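Local coordinates for uncharacterized protein Atu1656/AGR_C_3050 (Agrobacterium tumefaciens, PDB 2OJH), which is of unknown function but belongs to the TolB family and folds as a six-bladed beta-propeller, at residues A46-P51 / M274-W279; Y55-S60 / N88-S93; S23-N28 / F286-Y291. All blocks are in the same frame, centred on the assembly; numbering follows the deposited sequence.

Interaction 1 of 3, residues A46-P51 / M274-W279; sequences APNWSP and MNSPNW
Asn48 and Pro277 meet where residues 46-49, the innermost strand of one propeller blade, run beside the irregular stretch 274-279 with their end-to-end directions only 18° apart. The close packing centres on the Asn48 amide. Its CG stands anti to the carbonyl carbon (chi1 -56°), and although the residue sets out away from its neighbour, ND2 comes back to give Pro277 O a nearly straight bond of 3.1 Å. That oxygen lies in the amide plane of Asn48 and also receives a CA-H...O contact from Asn48 CA at 3.4 Å. Ser276 CB packs 3.4 Å from the same ND2, while Asn48 OD1 turns to His90. Asparagine suits this place because one flat group can serve two neighbours; Pro277, lacking an N-H, offers no backbone donor for beta pairing, and its carbonyl is what Asn48 takes. Ala46 CB lies 3.8 Å from Asn275 OD1, its small methyl suiting the close approach, and Asn275 ND2 binds Gln271. Away from this region waters intervene. One donates to both Pro47 O and Ser276 O. A second accepts from Trp49 N, 2.8 Å away, and sits close to Pro277 O and Trp279 O; a third donates to Trp49 O and, at 3.2 Å, to Trp279 O. Trp49 still closes in directly, with CB 3.3 Å from Trp279 O and the ring edge turned to Asn278 O, while its NE1 bonds to Gly53 O. Strand and loop are thus joined by one direct hydrogen bond and by individual bridging waters in a buried setting, not by beta pairing.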
loop_
_atom_site.group_PDB
_atom_site.type_symbol
_atom_site.label_atom_id
_atom_site.label_comp_id
_atom_site.label_asym_id
_atom_site.label_seq_id
_atom_site.Cartn_x
_atom_site.Cartn_y
_atom_site.Cartn_z
ATOM N N ALA A 46 2.594 5.543 5.293
ATOM C CA ALA A 46 1.765 4.886 4.243
ATOM C C ALA A 46 0.701 5.750 3.549
ATOM O O ALA A 46 -0.527 5.507 3.652
ATOM C CB ALA A 46 1.145 3.558 4.804
ATOM N N PRO A 47 1.160 6.781 2.815
ATOM C CA PRO A 47 0.191 7.688 2.186
ATOM C C PRO A 47 -0.572 7.052 0.998
ATOM O O PRO A 47 0.032 6.339 0.173
ATOM C CB PRO A 47 1.082 8.849 1.707
ATOM C CG PRO A 47 2.424 8.214 1.450
ATOM C CD PRO A 47 2.559 7.166 2.538
ATOM N N ASN A 48 -1.885 7.302 0.956
ATOM C CA ASN A 48 -2.694 7.212 -0.272
ATOM C C ASN A 48 -2.870 8.620 -0.839
ATOM O O ASN A 48 -2.739 9.614 -0.119
ATOM C CB ASN A 48 -4.148 6.760 0.025
ATOM C CG ASN A 48 -4.245 5.447 0.762
ATOM O OD1 ASN A 48 -4.888 5.377 1.803
ATOM N ND2 ASN A 48 -3.617 4.394 0.239
ATOM N N TRP A 49 -3.215 8.704 -2.124
ATOM C CA TRP A 49 -3.457 9.982 -2.760
ATOM C C TRP A 49 -4.877 9.980 -3.248
ATOM O O TRP A 49 -5.266 9.064 -3.978
ATOM C CB TRP A 49 -2.501 10.134 -3.944
ATOM C CG TRP A 49 -2.260 11.559 -4.423
ATOM C CD1 TRP A 49 -3.197 12.562 -4.627
ATOM C CD2 TRP A 49 -0.992 12.109 -4.810
ATOM N NE1 TRP A 49 -2.568 13.694 -5.128
ATOM C CE2 TRP A 49 -1.220 13.435 -5.250
ATOM C CE3 TRP A 49 0.319 11.586 -4.858
ATOM C CZ2 TRP A 49 -0.172 14.268 -5.703
ATOM C CZ3 TRP A 49 1.353 12.413 -5.299
ATOM C CH2 TRP A 49 1.097 13.737 -5.722
ATOM N N SER A 50 -5.645 10.987 -2.855
ATOM C CA SER A 50 -7.056 11.057 -3.188
ATOM C C SER A 50 -7.288 11.097 -4.699
ATOM O O SER A 50 -6.486 11.671 -5.439
ATOM C CB SER A 50 -7.703 12.252 -2.505
ATOM O OG SER A 50 -7.442 13.473 -3.164
ATOM N N PRO A 51 -8.373 10.451 -5.171
ATOM C CA PRO A 51 -8.625 10.407 -6.609
ATOM C C PRO A 51 -8.911 11.751 -7.238
ATOM O O PRO A 51 -8.744 11.880 -8.441
ATOM C CB PRO A 51 -9.846 9.478 -6.740
ATOM C CG PRO A 51 -9.944 8.776 -5.492
ATOM C CD PRO A 51 -9.361 9.655 -4.428
HETATM N N MSE A 274 5.751 3.332 2.014
HETATM C CA MSE A 274 4.695 3.261 0.996
HETATM C C MSE A 274 3.877 1.966 1.091
HETATM O O MSE A 274 3.692 1.278 0.078
HETATM C CB MSE A 274 5.257 3.438 -0.444
HETATM C CG MSE A 274 6.214 2.380 -0.864
HETATM SE SE MSE A 274 6.839 2.626 -2.716
HETATM C CE MSE A 274 7.611 4.442 -2.485
ATOM N N ASN A 275 3.361 1.614 2.278
ATOM C CA ASN A 275 2.696 0.293 2.346
ATOM C C ASN A 275 1.517 0.191 1.407
ATOM O O ASN A 275 1.245 -0.882 0.845
ATOM C CB ASN A 275 2.212 -0.063 3.764
ATOM C CG ASN A 275 3.327 -0.142 4.724
ATOM O OD1 ASN A 275 3.821 0.891 5.183
ATOM N ND2 ASN A 275 3.771 -1.363 5.026
ATOM N N SER A 276 0.797 1.295 1.271
ATOM C CA SER A 276 -0.494 1.299 0.599
ATOM C C SER A 276 -0.421 2.027 -0.765
ATOM O O SER A 276 0.554 2.758 -1.021
ATOM C CB SER A 276 -1.526 1.968 1.493
ATOM O OG SER A 276 -1.850 1.112 2.576
ATOM N N PRO A 277 -1.428 1.823 -1.641
ATOM C CA PRO A 277 -1.380 2.425 -2.985
ATOM C C PRO A 277 -1.130 3.925 -2.934
ATOM O O PRO A 277 -1.911 4.666 -2.316
ATOM C CB PRO A 277 -2.738 2.095 -3.582
ATOM C CG PRO A 277 -3.209 0.867 -2.865
ATOM C CD PRO A 277 -2.630 0.981 -1.450
ATOM N N ASN A 278 -0.009 4.371 -3.519
ATOM C CA ASN A 278 0.442 5.768 -3.289
ATOM C C ASN A 278 0.513 6.759 -4.492
ATOM O O ASN A 278 1.115 7.834 -4.384
ATOM C CB ASN A 278 1.804 5.704 -2.624
ATOM C CG ASN A 278 2.806 4.976 -3.469
ATOM O OD1 ASN A 278 2.437 4.121 -4.284
ATOM N ND2 ASN A 278 4.073 5.333 -3.321
ATOM N N TRP A 279 -0.075 6.404 -5.636
ATOM C CA TRP A 279 0.098 7.205 -6.851
ATOM C C TRP A 279 -0.935 8.294 -6.872
ATOM O O TRP A 279 -2.111 8.076 -6.488
ATOM C CB TRP A 279 -0.078 6.337 -8.115
ATOM C CG TRP A 279 1.099 5.430 -8.427
ATOM C CD1 TRP A 279 1.277 4.133 -8.047
ATOM C CD2 TRP A 279 2.266 5.801 -9.162
ATOM N NE1 TRP A 279 2.497 3.659 -8.524
ATOM C CE2 TRP A 279 3.103 4.668 -9.234
ATOM C CE3 TRP A 279 2.664 6.979 -9.810
ATOM C CZ2 TRP A 279 4.342 4.702 -9.888
ATOM C CZ3 TRP A 279 3.884 7.005 -10.475
ATOM C CH2 TRP A 279 4.705 5.886 -10.499
HETATM O O HOH W 1 1.578 4.157 0.923
HETATM O O HOH W 2 -3.110 6.669 -4.049
HETATM O O HOH W 3 -5.280 8.363 -6.679
#

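Interaction 2 of 3, residues Y55-S60 / N88-S93; sequences YLLLNS and NDHGIS
Asn59 is bound to His90 and Asn88 through the two ends of its amide, as acceptor and as donor. Its OD1 accepts from His90 NE2 at 2.7 Å; the oxygen lies in the imidazole plane, but the N-H...O angle of 144° makes the bond bent. Its ND2 donates to Asn88 OD1, also at 2.7 Å and straighter, approaching from above the carbonyl plane of Asn88. With chi1 at 59°, between the backbone N and the carbonyl carbon, CG is placed 3.6 Å from both His90 NE2 and Asn88 OD1, and the amide stands steeply to the imidazole, with planes 79° apart. An asparagine fits here because it offers an acceptor and a donor from one short side chain with a flat amide. The His90 ring is held from its other nitrogen as well, by Asn48 OD1, and its CE1 lies 3.5 Å from Leu57 O, while Asn88 ND2 turns to Glu45 and Asn275.

These bonds join neighbouring blades of the propeller: strand 55-60 is the second strand of one, and residues 88-93 include strand 91-92, the innermost strand of the next. No backbone hydrogen bond links the two.

The apolar contacts gather at the other end. Leu57 CD2 packs on Ile92 CG1 at 3.8 Å, the two branched chains crossing obliquely. Tyr55 and Ile92 meet tip to tip, CE1 to CD1 at 4.0 Å, and the tyrosine hydroxyl continues to the hydroxyl of Tyr99 in strand 98-103.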
loop_
_atom_site.group_PDB
_atom_site.type_symbol
_atom_site.label_atom_id
_atom_site.label_comp_id
_atom_site.label_asym_id
_atom_site.label_seq_id
_atom_site.Cartn_x
_atom_site.Cartn_y
_atom_site.Cartn_z
ATOM N N TYR A 55 -5.737 15.595 -1.688
ATOM C CA TYR A 55 -5.172 15.292 -0.381
ATOM C C TYR A 55 -4.478 13.946 -0.304
ATOM O O TYR A 55 -4.698 13.055 -1.146
ATOM C CB TYR A 55 -6.220 15.398 0.717
ATOM C CG TYR A 55 -7.328 14.356 0.669
ATOM C CD1 TYR A 55 -7.160 13.112 1.290
ATOM C CD2 TYR A 55 -8.559 14.626 0.050
ATOM C CE1 TYR A 55 -8.172 12.159 1.273
ATOM C CE2 TYR A 55 -9.579 13.662 0.034
ATOM C CZ TYR A 55 -9.370 12.441 0.651
ATOM O OH TYR A 55 -10.345 11.466 0.666
ATOM N N LEU A 56 -3.631 13.803 0.713
ATOM C CA LEU A 56 -3.066 12.513 1.055
ATOM C C LEU A 56 -3.751 11.945 2.288
ATOM O O LEU A 56 -4.130 12.691 3.206
ATOM C CB LEU A 56 -1.547 12.595 1.311
ATOM C CG LEU A 56 -0.696 13.225 0.200
ATOM C CD1 LEU A 56 0.731 13.395 0.694
ATOM C CD2 LEU A 56 -0.723 12.413 -1.106
ATOM N N LEU A 57 -3.898 10.620 2.296
ATOM C CA LEU A 57 -4.437 9.897 3.443
ATOM C C LEU A 57 -3.324 9.073 4.110
ATOM O O LEU A 57 -2.713 8.170 3.486
ATOM C CB LEU A 57 -5.636 9.036 3.031
ATOM C CG LEU A 57 -6.422 8.351 4.160
ATOM C CD1 LEU A 57 -7.257 9.362 4.943
ATOM C CD2 LEU A 57 -7.291 7.241 3.561
ATOM N N LEU A 58 -3.027 9.423 5.358
ATOM C CA LEU A 58 -1.940 8.794 6.120
ATOM C C LEU A 58 -2.473 8.174 7.416
ATOM O O LEU A 58 -3.494 8.606 7.952
ATOM C CB LEU A 58 -0.901 9.844 6.549
ATOM C CG LEU A 58 0.149 10.486 5.622
ATOM C CD1 LEU A 58 1.370 9.651 5.371
ATOM C CD2 LEU A 58 -0.435 11.077 4.321
ATOM N N ASN A 59 -1.749 7.202 7.962
ATOM C CA ASN A 59 -2.041 6.814 9.346
ATOM C C ASN A 59 -0.924 7.190 10.306
ATOM O O ASN A 59 0.267 7.253 9.939
ATOM C CB ASN A 59 -2.395 5.318 9.473
ATOM C CG ASN A 59 -1.280 4.429 8.983
ATOM O OD1 ASN A 59 -1.043 4.333 7.788
ATOM N ND2 ASN A 59 -0.584 3.792 9.905
ATOM N N SER A 60 -1.322 7.378 11.555
ATOM C CA SER A 60 -0.379 7.620 12.622
ATOM C C SER A 60 -0.972 7.156 13.949
ATOM O O SER A 60 -2.044 7.628 14.375
ATOM C CB SER A 60 -0.024 9.107 12.686
ATOM O OG SER A 60 0.888 9.366 13.746
ATOM N N ASN A 88 -1.086 0.228 8.703
ATOM C CA ASN A 88 -0.598 0.941 7.499
ATOM C C ASN A 88 -1.238 0.550 6.172
ATOM O O ASN A 88 -0.778 0.999 5.124
ATOM C CB ASN A 88 0.888 0.702 7.302
ATOM C CG ASN A 88 1.730 1.366 8.349
ATOM O OD1 ASN A 88 1.227 1.850 9.391
ATOM N ND2 ASN A 88 3.034 1.412 8.083
ATOM N N ASP A 89 -2.284 -0.276 6.225
ATOM C CA ASP A 89 -2.862 -0.900 5.029
ATOM C C ASP A 89 -4.262 -0.367 4.869
ATOM O O ASP A 89 -5.173 -0.783 5.584
ATOM C CB ASP A 89 -2.874 -2.426 5.186
ATOM C CG ASP A 89 -1.511 -3.013 5.479
ATOM O OD1 ASP A 89 -0.481 -2.603 4.874
ATOM O OD2 ASP A 89 -1.455 -3.960 6.297
ATOM N N HIS A 90 -4.432 0.575 3.944
ATOM C CA HIS A 90 -5.683 1.325 3.828
ATOM C C HIS A 90 -5.729 1.931 2.439
ATOM O O HIS A 90 -4.733 1.983 1.754
ATOM C CB HIS A 90 -5.800 2.427 4.907
ATOM C CG HIS A 90 -4.564 3.280 5.068
ATOM N ND1 HIS A 90 -4.239 4.294 4.188
ATOM C CD2 HIS A 90 -3.601 3.291 6.022
ATOM C CE1 HIS A 90 -3.113 4.867 4.574
ATOM N NE2 HIS A 90 -2.708 4.283 5.691
ATOM N N GLY A 91 -6.868 2.432 2.004
ATOM C CA GLY A 91 -6.900 2.949 0.650
ATOM C C GLY A 91 -8.187 3.682 0.420
ATOM O O GLY A 91 -9.017 3.768 1.333
ATOM N N ILE A 92 -8.314 4.239 -0.778
ATOM C CA ILE A 92 -9.449 5.110 -1.143
ATOM C C ILE A 92 -10.047 4.543 -2.434
ATOM O O ILE A 92 -9.295 4.074 -3.335
ATOM C CB ILE A 92 -8.981 6.571 -1.351
ATOM C CG1 ILE A 92 -8.180 7.112 -0.144
ATOM C CG2 ILE A 92 -10.155 7.492 -1.624
ATOM C CD1 ILE A 92 -7.605 8.530 -0.408
ATOM N N SER A 93 -11.366 4.489 -2.508
ATOM C CA SER A 93 -12.050 3.905 -3.653
ATOM C C SER A 93 -11.871 4.828 -4.850
ATOM O O SER A 93 -11.695 6.034 -4.677
ATOM C CB SER A 93 -13.547 3.748 -3.356
ATOM O OG SER A 93 -14.097 5.029 -3.169
#

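Interaction 3 of 3, residues S23-N28 / F286-Y291; sequences SIEIFN and FAYVRY
Ser23 pairs with Arg290, Glu25 with Tyr288 and Phe27 with Phe286 in the hydrogen-bonded positions of an antiparallel ladder. Strands 23-28 and 286-291 approach to 4.7 Å between axes, with N-to-C directions 142° apart, and Ile24-Val289 and Ile26-Ala287 form the non-hydrogen-bonded pairs. The N-terminal strand thus joins the C-terminal strand in one blade, the "velcro" closure of beta-propellers. Ile24, Ile26, Ala287 and Val289 face strands 45-49 and 55-60 of the next blade, where small and branched apolar groups fill the interface.

The other face carries a polar cluster at the Ser23-Arg290 end and aromatic rings at the Phe27-Phe286 end. Glu25, extended beyond CG, brings OE1 to Arg290 NE in a salt bridge of 2.9 Å. The bond is straight and meets OE1 on the syn side, with carboxylate and guanidinium nearly coplanar (28° apart). Arginine reaches it by bending at chi3 (-52°), which turns NE back toward the carboxylate. On OE2 the anti lone pair takes Ser23 OG at 2.6 Å, and Glu25 CB lies over the Tyr288 ring, 3.8 Å from its centroid. Phe27 CB lies over one face of the Phe286 ring, toward its rim, a CH-pi contact, and the two side chains lie side by side.

Glu25 is buried, yet both carboxylate oxygens have donors; its negative charge is probably stabilised by Arg290, making ion pairing part of the bond between the two chain ends.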
loop_
_atom_site.group_PDB
_atom_site.type_symbol
_atom_site.label_atom_id
_atom_site.label_comp_id
_atom_site.label_asym_id
_atom_site.label_seq_id
_atom_site.Cartn_x
_atom_site.Cartn_y
_atom_site.Cartn_z
ATOM N N SER A 23 8.933 12.707 7.140
ATOM C CA SER A 23 8.859 13.683 6.057
ATOM C C SER A 23 7.956 13.096 4.982
ATOM O O SER A 23 8.316 12.131 4.306
ATOM C CB SER A 23 10.254 13.964 5.487
ATOM O OG SER A 23 10.222 15.010 4.525
ATOM N N ILE A 24 6.754 13.652 4.877
ATOM C CA ILE A 24 5.793 13.244 3.865
ATOM C C ILE A 24 6.188 13.978 2.562
ATOM O O ILE A 24 6.259 15.216 2.520
ATOM C CB ILE A 24 4.314 13.553 4.296
ATOM C CG1 ILE A 24 3.907 12.772 5.571
ATOM C CG2 ILE A 24 3.357 13.102 3.203
ATOM C CD1 ILE A 24 4.538 13.194 6.840
ATOM N N GLU A 25 6.486 13.197 1.531
ATOM C CA GLU A 25 7.096 13.721 0.308
ATOM C C GLU A 25 6.417 13.206 -0.958
ATOM O O GLU A 25 5.740 12.190 -0.928
ATOM C CB GLU A 25 8.577 13.360 0.313
ATOM C CG GLU A 25 9.351 14.040 1.457
ATOM C CD GLU A 25 10.834 13.695 1.508
ATOM O OE1 GLU A 25 11.343 13.030 0.589
ATOM O OE2 GLU A 25 11.502 14.110 2.490
ATOM N N ILE A 26 6.622 13.897 -2.080
ATOM C CA ILE A 26 6.084 13.465 -3.367
ATOM C C ILE A 26 7.211 13.478 -4.370
ATOM O O ILE A 26 8.057 14.369 -4.323
ATOM C CB ILE A 26 5.003 14.455 -3.810
ATOM C CG1 ILE A 26 3.734 14.239 -2.971
ATOM C CG2 ILE A 26 4.760 14.352 -5.317
ATOM C CD1 ILE A 26 2.772 15.464 -3.062
ATOM N N PHE A 27 7.273 12.462 -5.229
ATOM C CA PHE A 27 8.290 12.406 -6.267
ATOM C C PHE A 27 7.541 12.318 -7.590
ATOM O O PHE A 27 6.592 11.517 -7.744
ATOM C CB PHE A 27 9.156 11.177 -6.090
ATOM C CG PHE A 27 10.310 11.082 -7.056
ATOM C CD1 PHE A 27 11.474 11.780 -6.827
ATOM C CD2 PHE A 27 10.232 10.247 -8.180
ATOM C CE1 PHE A 27 12.568 11.699 -7.728
ATOM C CE2 PHE A 27 11.282 10.141 -9.063
ATOM C CZ PHE A 27 12.473 10.866 -8.839
ATOM N N ASN A 28 7.972 13.151 -8.531
ATOM C CA ASN A 28 7.390 13.168 -9.857
ATOM C C ASN A 28 8.307 12.339 -10.744
ATOM O O ASN A 28 9.469 12.680 -10.930
ATOM C CB ASN A 28 7.235 14.612 -10.360
ATOM C CG ASN A 28 6.606 14.688 -11.756
ATOM O OD1 ASN A 28 7.050 14.013 -12.679
ATOM N ND2 ASN A 28 5.572 15.528 -11.911
ATOM N N PHE A 286 4.166 9.999 -7.138
ATOM C CA PHE A 286 3.695 9.197 -6.007
ATOM C C PHE A 286 4.088 9.828 -4.663
ATOM O O PHE A 286 5.105 10.547 -4.579
ATOM C CB PHE A 286 4.195 7.747 -6.148
ATOM C CG PHE A 286 5.685 7.622 -6.115
ATOM C CD1 PHE A 286 6.332 7.580 -4.896
ATOM C CD2 PHE A 286 6.433 7.513 -7.299
ATOM C CE1 PHE A 286 7.700 7.478 -4.815
ATOM C CE2 PHE A 286 7.829 7.396 -7.244
ATOM C CZ PHE A 286 8.466 7.375 -6.013
ATOM N N ALA A 287 3.290 9.556 -3.616
ATOM C CA ALA A 287 3.574 9.993 -2.259
ATOM C C ALA A 287 4.310 8.873 -1.498
ATOM O O ALA A 287 4.124 7.687 -1.796
ATOM C CB ALA A 287 2.243 10.387 -1.523
ATOM N N TYR A 288 5.164 9.271 -0.555
ATOM C CA TYR A 288 5.961 8.343 0.259
ATOM C C TYR A 288 6.414 9.057 1.549
ATOM O O TYR A 288 6.312 10.292 1.653
ATOM C CB TYR A 288 7.160 7.796 -0.545
ATOM C CG TYR A 288 8.175 8.861 -0.894
ATOM C CD1 TYR A 288 7.969 9.723 -1.980
ATOM C CD2 TYR A 288 9.340 9.027 -0.116
ATOM C CE1 TYR A 288 8.894 10.742 -2.277
ATOM C CE2 TYR A 288 10.258 10.034 -0.402
ATOM C CZ TYR A 288 10.035 10.868 -1.496
ATOM O OH TYR A 288 10.912 11.868 -1.768
ATOM N N VAL A 289 6.886 8.296 2.540
ATOM C CA VAL A 289 7.421 8.890 3.764
ATOM C C VAL A 289 8.871 8.508 3.890
ATOM O O VAL A 289 9.201 7.334 3.822
ATOM C CB VAL A 289 6.679 8.444 5.052
ATOM C CG1 VAL A 289 7.076 9.337 6.266
ATOM C CG2 VAL A 289 5.141 8.483 4.844
ATOM N N ARG A 290 9.713 9.518 4.075
ATOM C CA ARG A 290 11.119 9.348 4.382
ATOM C C ARG A 290 11.206 9.541 5.901
ATOM O O ARG A 290 10.512 10.387 6.466
ATOM C CB ARG A 290 11.925 10.429 3.624
ATOM C CG ARG A 290 13.399 10.594 3.999
ATOM C CD ARG A 290 13.989 11.897 3.363
ATOM N NE ARG A 290 13.718 11.923 1.929
ATOM C CZ ARG A 290 14.490 11.358 1.009
ATOM N NH1 ARG A 290 15.622 10.747 1.359
ATOM N NH2 ARG A 290 14.143 11.417 -0.274
ATOM N N TYR A 291 12.057 8.763 6.556
ATOM C CA TYR A 291 12.194 8.884 7.998
ATOM C C TYR A 291 13.564 9.399 8.373
ATOM O O TYR A 291 14.465 9.445 7.543
ATOM C CB TYR A 291 11.883 7.554 8.700
ATOM C CG TYR A 291 10.469 7.119 8.462
ATOM C CD1 TYR A 291 9.430 7.653 9.223
ATOM C CD2 TYR A 291 10.165 6.233 7.435
ATOM C CE1 TYR A 291 8.116 7.294 8.991
ATOM C CE2 TYR A 291 8.847 5.857 7.179
ATOM C CZ TYR A 291 7.840 6.392 7.970
ATOM O OH TYR A 291 6.545 6.054 7.756
#

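In the fold
From the N terminus, strand 22-28 comes first and meets residues 286-291 near the chain's end, so interaction 3 closes the widest loop and shuts the propeller ring. Within that loop, residues 46-51 meet 274-279 in interaction 1, tying the first full blade to the inner edge of the closing blade. Interaction 2, the shortest span, lies within both: 55-60 reaches 88-93 and joins the first full blade to the second. The loops nest and do not cross. Ser276 OG with Asn88 O couples interactions 1 and 2, Asn278 ND2 with Ala287 O couples 1 and 3, and Leu56 and Leu58 pack interaction 2 against 3.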